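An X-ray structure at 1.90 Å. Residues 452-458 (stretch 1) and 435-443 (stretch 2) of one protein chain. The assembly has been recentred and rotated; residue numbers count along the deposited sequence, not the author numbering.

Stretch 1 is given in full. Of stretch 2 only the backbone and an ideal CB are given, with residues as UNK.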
ATOM      1  N   HIS A 452      25.157  15.533   8.118  1.00 15.14           N
ATOM      2  CA  HIS A 452      23.898  16.154   7.752  1.00 15.34           C
ATOM      3  C   HIS A 452      23.266  16.824   8.979  1.00 15.14           C
ATOM      4  O   HIS A 452      23.183  16.218  10.070  1.00 15.70           O
ATOM      5  CB  HIS A 452      22.958  15.070   7.210  1.00 15.62           C
ATOM      6  CG  HIS A 452      21.691  15.591   6.651  1.00 15.80           C
ATOM      7  ND1 HIS A 452      21.629  16.260   5.451  1.00 17.18           N
ATOM      8  CD2 HIS A 452      20.420  15.552   7.125  1.00 16.21           C
ATOM      9  CE1 HIS A 452      20.376  16.622   5.216  1.00 17.48           C
ATOM     10  NE2 HIS A 452      19.625  16.201   6.213  1.00 15.88           N
ATOM     11  N   ALA A 453      22.814  18.058   8.802  1.00 13.94           N
ATOM     12  CA  ALA A 453      22.104  18.785   9.857  1.00 14.34           C
ATOM     13  C   ALA A 453      20.820  19.341   9.244  1.00 14.40           C
ATOM     14  O   ALA A 453      20.828  19.856   8.124  1.00 15.08           O
ATOM     15  CB  ALA A 453      22.976  19.900  10.391  1.00 14.58           C
ATOM     16  N   PHE A 454      19.709  19.175   9.935  1.00 13.65           N
ATOM     17  CA  PHE A 454      18.443  19.732   9.444  1.00 13.20           C
ATOM     18  C   PHE A 454      17.480  19.931  10.588  1.00 12.70           C
ATOM     19  O   PHE A 454      17.567  19.266  11.641  1.00 12.17           O
ATOM     20  CB  PHE A 454      17.822  18.847   8.352  1.00 13.54           C
ATOM     21  CG  PHE A 454      17.106  17.606   8.877  1.00 13.95           C
ATOM     22  CD1 PHE A 454      17.821  16.541   9.402  1.00 14.22           C
ATOM     23  CD2 PHE A 454      15.707  17.504   8.807  1.00 14.79           C
ATOM     24  CE1 PHE A 454      17.171  15.400   9.865  1.00 13.87           C
ATOM     25  CE2 PHE A 454      15.040  16.353   9.252  1.00 14.28           C
ATOM     26  CZ  PHE A 454      15.773  15.305   9.773  1.00 14.56           C
ATOM     27  N   THR A 455      16.558  20.856  10.382  1.00 12.59           N
ATOM     28  CA  THR A 455      15.548  21.162  11.367  1.00 13.75           C
ATOM     29  C   THR A 455      14.200  20.559  10.945  1.00 14.13           C
ATOM     30  O   THR A 455      13.587  21.035   9.974  1.00 14.42           O
ATOM     31  CB  THR A 455      15.439  22.679  11.517  1.00 14.35           C
ATOM     32  OG1 THR A 455      16.726  23.189  11.926  1.00 15.03           O
ATOM     33  CG2 THR A 455      14.399  23.033  12.561  1.00 14.66           C
ATOM     34  N   PRO A 456      13.753  19.503  11.653  1.00 13.55           N
ATOM     35  CA  PRO A 456      12.519  18.832  11.255  1.00 13.94           C
ATOM     36  C   PRO A 456      11.319  19.681  11.690  1.00 13.41           C
ATOM     37  O   PRO A 456      11.229  20.077  12.855  1.00 13.56           O
ATOM     38  CB  PRO A 456      12.564  17.512  12.019  1.00 14.24           C
ATOM     39  CG  PRO A 456      13.901  17.413  12.673  1.00 14.38           C
ATOM     40  CD  PRO A 456      14.399  18.818  12.788  1.00 14.10           C
ATOM     41  N   TRP A 457      10.435  19.990  10.754  1.00 13.16           N
ATOM     42  CA  TRP A 457       9.382  20.973  11.014  1.00 13.14           C
ATOM     43  C   TRP A 457       8.241  20.789  10.018  1.00 13.21           C
ATOM     44  O   TRP A 457       8.501  20.634   8.841  1.00 13.64           O
ATOM     45  CB  TRP A 457       9.946  22.405  10.914  1.00 12.98           C
ATOM     46  CG  TRP A 457       9.057  23.443  11.562  1.00 12.64           C
ATOM     47  CD1 TRP A 457       8.415  24.481  10.942  1.00 12.57           C
ATOM     48  CD2 TRP A 457       8.699  23.516  12.938  1.00 12.31           C
ATOM     49  NE1 TRP A 457       7.696  25.217  11.857  1.00 12.18           N
ATOM     50  CE2 TRP A 457       7.856  24.646  13.094  1.00 12.69           C
ATOM     51  CE3 TRP A 457       9.045  22.775  14.070  1.00 12.37           C
ATOM     52  CZ2 TRP A 457       7.316  25.010  14.329  1.00 12.42           C
ATOM     53  CZ3 TRP A 457       8.491  23.138  15.306  1.00 12.33           C
ATOM     54  CH2 TRP A 457       7.645  24.247  15.416  1.00 12.79           C
ATOM     55  N   ARG A 458       7.001  20.779  10.516  1.00 12.88           N
ATOM     56  CA  ARG A 458       5.791  20.651   9.676  1.00 13.77           C
ATOM     57  C   ARG A 458       4.901  21.873   9.913  1.00 12.94           C
ATOM     58  O   ARG A 458       4.595  22.183  11.043  1.00 11.87           O
ATOM     59  CB  ARG A 458       4.971  19.415  10.065  1.00 15.03           C
ATOM     60  CG  ARG A 458       5.624  18.055   9.796  1.00 16.31           C
ATOM     61  CD  ARG A 458       5.353  17.471   8.439  1.00 17.36           C
ATOM     62  NE  ARG A 458       3.930  17.239   8.154  1.00 17.79           N
ATOM     63  CZ  ARG A 458       3.268  16.101   8.339  1.00 19.15           C
ATOM     64  NH1 ARG A 458       3.851  15.030   8.837  1.00 19.70           N
ATOM     65  NH2 ARG A 458       1.985  16.058   8.035  1.00 20.19           N
ATOM     66  N   UNK A 435       9.668  20.633  23.108  1.00 12.89           N
ATOM     67  CA  UNK A 435      10.190  20.334  21.785  1.00 12.47           C
ATOM     68  C   UNK A 435       9.135  19.804  20.772  1.00 11.76           C
ATOM     69  O   UNK A 435       9.451  19.663  19.618  1.00 11.44           O
ATOM     70  CB  UNK A 435      11.314  19.306  21.929  1.00 12.47           C
ATOM     71  N   UNK A 436       7.902  19.530  21.202  1.00 11.23           N
ATOM     72  CA  UNK A 436       6.815  19.310  20.235  1.00 11.53           C
ATOM     73  C   UNK A 436       6.638  20.586  19.396  1.00 11.59           C
ATOM     74  O   UNK A 436       6.333  20.525  18.205  1.00 11.61           O
ATOM     75  CB  UNK A 436       5.512  18.940  20.946  1.00 11.53           C
ATOM     76  N   UNK A 437       6.789  21.741  20.043  1.00 11.69           N
ATOM     77  CA  UNK A 437       6.385  23.008  19.457  1.00 12.19           C
ATOM     78  C   UNK A 437       7.502  23.993  19.137  1.00 12.82           C
ATOM     79  O   UNK A 437       7.225  25.092  18.620  1.00 12.47           O
ATOM     80  CB  UNK A 437       5.397  23.689  20.406  1.00 12.19           C
ATOM     81  N   UNK A 438       8.747  23.609  19.402  1.00 13.09           N
ATOM     82  CA  UNK A 438       9.896  24.448  19.092  1.00 13.17           C
ATOM     83  C   UNK A 438      10.854  23.708  18.157  1.00 13.60           C
ATOM     84  O   UNK A 438      11.240  22.581  18.432  1.00 13.80           O
ATOM     85  CB  UNK A 438      10.616  24.868  20.375  1.00 13.17           C
ATOM     86  N   UNK A 439      11.274  24.346  17.060  1.00 13.67           N
ATOM     87  CA  UNK A 439      12.140  23.643  16.119  1.00 13.31           C
ATOM     88  C   UNK A 439      13.531  23.413  16.725  1.00 12.77           C
ATOM     89  O   UNK A 439      14.063  24.305  17.398  1.00 11.91           O
ATOM     90  CB  UNK A 439      12.253  24.431  14.812  1.00 13.31           C
ATOM     91  N   UNK A 440      14.111  22.239  16.477  1.00 12.85           N
ATOM     92  CA  UNK A 440      15.472  21.958  16.952  1.00 12.72           C
ATOM     93  C   UNK A 440      16.249  21.255  15.873  1.00 13.39           C
ATOM     94  O   UNK A 440      15.793  20.250  15.337  1.00 13.70           O
ATOM     95  CB  UNK A 440      15.454  21.113  18.227  1.00 12.72           C
ATOM     96  N   UNK A 441      17.440  21.758  15.573  1.00 13.57           N
ATOM     97  CA  UNK A 441      18.306  21.120  14.608  1.00 14.09           C
ATOM     98  C   UNK A 441      18.775  19.731  15.034  1.00 13.20           C
ATOM     99  O   UNK A 441      19.327  19.587  16.109  1.00 13.23           O
ATOM    100  CB  UNK A 441      19.520  22.014  14.348  1.00 14.09           C
ATOM    101  N   UNK A 442      18.523  18.717  14.187  1.00 12.46           N
ATOM    102  CA  UNK A 442      19.047  17.359  14.369  1.00 12.34           C
ATOM    103  C   UNK A 442      20.348  17.269  13.568  1.00 12.60           C
ATOM    104  O   UNK A 442      20.354  17.551  12.360  1.00 12.71           O
ATOM    105  CB  UNK A 442      18.040  16.298  13.922  1.00 12.34           C
ATOM    106  N   UNK A 443      21.425  16.833  14.208  1.00 13.18           N
ATOM    107  CA  UNK A 443      22.733  16.687  13.563  1.00 12.91           C
ATOM    108  C   UNK A 443      23.153  15.213  13.553  1.00 13.59           C
ATOM    109  O   UNK A 443      23.162  14.559  14.575  1.00 14.80           O
ATOM    110  CB  UNK A 443      23.785  17.537  14.278  1.00 12.91           C
TER

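Positions 435 to 438 form a loop that stretch 1 scarcely constrains. No atom of stretch 1 lies within 5.5 Å of the ideal CB at any of them, so many side chains would serve. At 435 CB points sideways; the residue is Asp435. At 436 CB points away, and Glu436 occupies it. Position 437 also turns its CB away, yet its backbone matters: O lies 3.3 Å from Trp457 CH2, at the edge of the indole near its plane. The residue is Phe437. At 438 CB again points away, so the side chain is free of stretch 1 and many types would serve, while the backbone C comes 3.7 Å from Trp457 CZ3; the residue is Val438.

Position 439 is different. CB points toward stretch 1, between Thr455 CG2 and the indole of Trp457, and phi is -70°. A compact apolar residue would suit this place, and the phi value admits proline, whose ring could lie flat against an aromatic face. Pro439 does this: its CG sits 3.8 Å from the centroid of the Trp457 six-membered ring, only 8° off the normal, a CH-pi contact. Its CB also packs 3.6 Å from Thr455 CG2.

At 440 CB points away, leaving the backbone to face stretch 1. Water 1 joins the two stretches, accepting from N of 440 (2.9 Å) and donating to Pro456 O (2.6 Å). A long or polar side chain could reach outward, and Lys440 folds back along its own stretch, its NZ forming a salt bridge with Asp435 OD1 at 2.7 Å.

Position 441 points sideways, its ideal CB 3.9 Å from Thr455 OG1 and 4.3 Å from Phe454 O. Neither a pocket nor a charge dictates the choice; a polar chain could exploit the threonine hydroxyl. Glu441 does so through water 2, which donates to its OE2 (2.8 Å) and is hydrogen-bonded to Thr455 OG1 (2.5 Å). Its CD also lies 4.0 Å from Ala453 CB.

At 442 the backbone makes an antiparallel hydrogen-bonded pair with Phe454: N to Phe454 O is 2.8 Å, and Phe454 N to O of 442 is 3.0 Å. CB lies on the same sheet face as the Phe454 side chain, near Pro456 CG, so a medium-sized residue, apolar or polar, could fit. Asn442 sets its ND2 3.5 Å from Pro456 CG and makes a weak hydrogen bond from ND2 to Lys440 O (3.2 Å).

Position 443 pairs with Ala453 without hydrogen bonds, CA to CA 4.3 Å. Its CB shares a face with the small Ala453 methyl, which leaves room for various side chains. Ser443 places OG 4.0 Å from Ala453 CB.

Stretch 2 435-443: DEFVPKENS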
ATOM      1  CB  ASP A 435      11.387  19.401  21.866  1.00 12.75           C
ATOM      2  CG  ASP A 435      12.636  20.093  22.400  1.00 13.50           C
ATOM      3  OD1 ASP A 435      12.643  21.354  22.524  1.00 13.40           O
ATOM      4  OD2 ASP A 435      13.621  19.365  22.680  1.00 12.93           O
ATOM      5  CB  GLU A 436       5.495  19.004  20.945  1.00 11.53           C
ATOM      6  CG  GLU A 436       4.296  18.854  20.017  1.00 11.72           C
ATOM      7  CD  GLU A 436       3.039  18.364  20.725  1.00 12.31           C
ATOM      8  OE1 GLU A 436       3.123  17.995  21.927  1.00 12.45           O
ATOM      9  OE2 GLU A 436       1.941  18.367  20.094  1.00 12.59           O
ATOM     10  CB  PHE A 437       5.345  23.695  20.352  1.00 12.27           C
ATOM     11  CG  PHE A 437       4.063  22.922  20.478  1.00 12.55           C
ATOM     12  CD1 PHE A 437       3.223  22.769  19.369  1.00 13.09           C
ATOM     13  CD2 PHE A 437       3.692  22.342  21.699  1.00 12.59           C
ATOM     14  CE1 PHE A 437       2.037  22.052  19.482  1.00 13.02           C
ATOM     15  CE2 PHE A 437       2.511  21.630  21.817  1.00 13.09           C
ATOM     16  CZ  PHE A 437       1.689  21.470  20.693  1.00 13.18           C
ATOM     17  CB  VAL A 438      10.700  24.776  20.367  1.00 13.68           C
ATOM     18  CG1 VAL A 438      11.869  25.704  20.062  1.00 13.92           C
ATOM     19  CG2 VAL A 438       9.797  25.341  21.460  1.00 13.76           C
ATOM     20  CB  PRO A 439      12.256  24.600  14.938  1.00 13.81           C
ATOM     21  CG  PRO A 439      11.326  25.722  15.199  1.00 14.41           C
ATOM     22  CD  PRO A 439      10.996  25.724  16.652  1.00 14.47           C
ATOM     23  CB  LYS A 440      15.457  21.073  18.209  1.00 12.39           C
ATOM     24  CG  LYS A 440      14.810  21.684  19.433  1.00 12.66           C
ATOM     25  CD  LYS A 440      15.514  22.933  19.933  1.00 12.92           C
ATOM     26  CE  LYS A 440      14.823  23.496  21.177  1.00 13.03           C
ATOM     27  NZ  LYS A 440      15.038  22.687  22.399  1.00 12.84           N
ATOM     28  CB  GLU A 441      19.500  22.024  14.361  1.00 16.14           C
ATOM     29  CG  GLU A 441      20.473  21.527  13.316  1.00 17.80           C
ATOM     30  CD  GLU A 441      21.493  22.611  12.957  1.00 20.07           C
ATOM     31  OE1 GLU A 441      22.511  22.744  13.668  1.00 22.12           O
ATOM     32  OE2 GLU A 441      21.272  23.325  11.961  1.00 19.42           O
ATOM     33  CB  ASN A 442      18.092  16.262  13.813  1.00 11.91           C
ATOM     34  CG  ASN A 442      16.825  16.044  14.645  1.00 12.11           C
ATOM     35  OD1 ASN A 442      16.305  14.919  14.715  1.00 11.86           O
ATOM     36  ND2 ASN A 442      16.299  17.100  15.234  1.00 12.22           N
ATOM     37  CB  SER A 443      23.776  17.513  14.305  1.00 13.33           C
ATOM     38  OG  SER A 443      23.494  18.902  14.187  1.00 13.61           O
TER
HETATM   39  O   HOH W   1      12.115  20.425  15.294  1.00 13.68           O
HETATM   40  O   HOH W   2      18.867  22.616  10.792  1.00 27.88           O
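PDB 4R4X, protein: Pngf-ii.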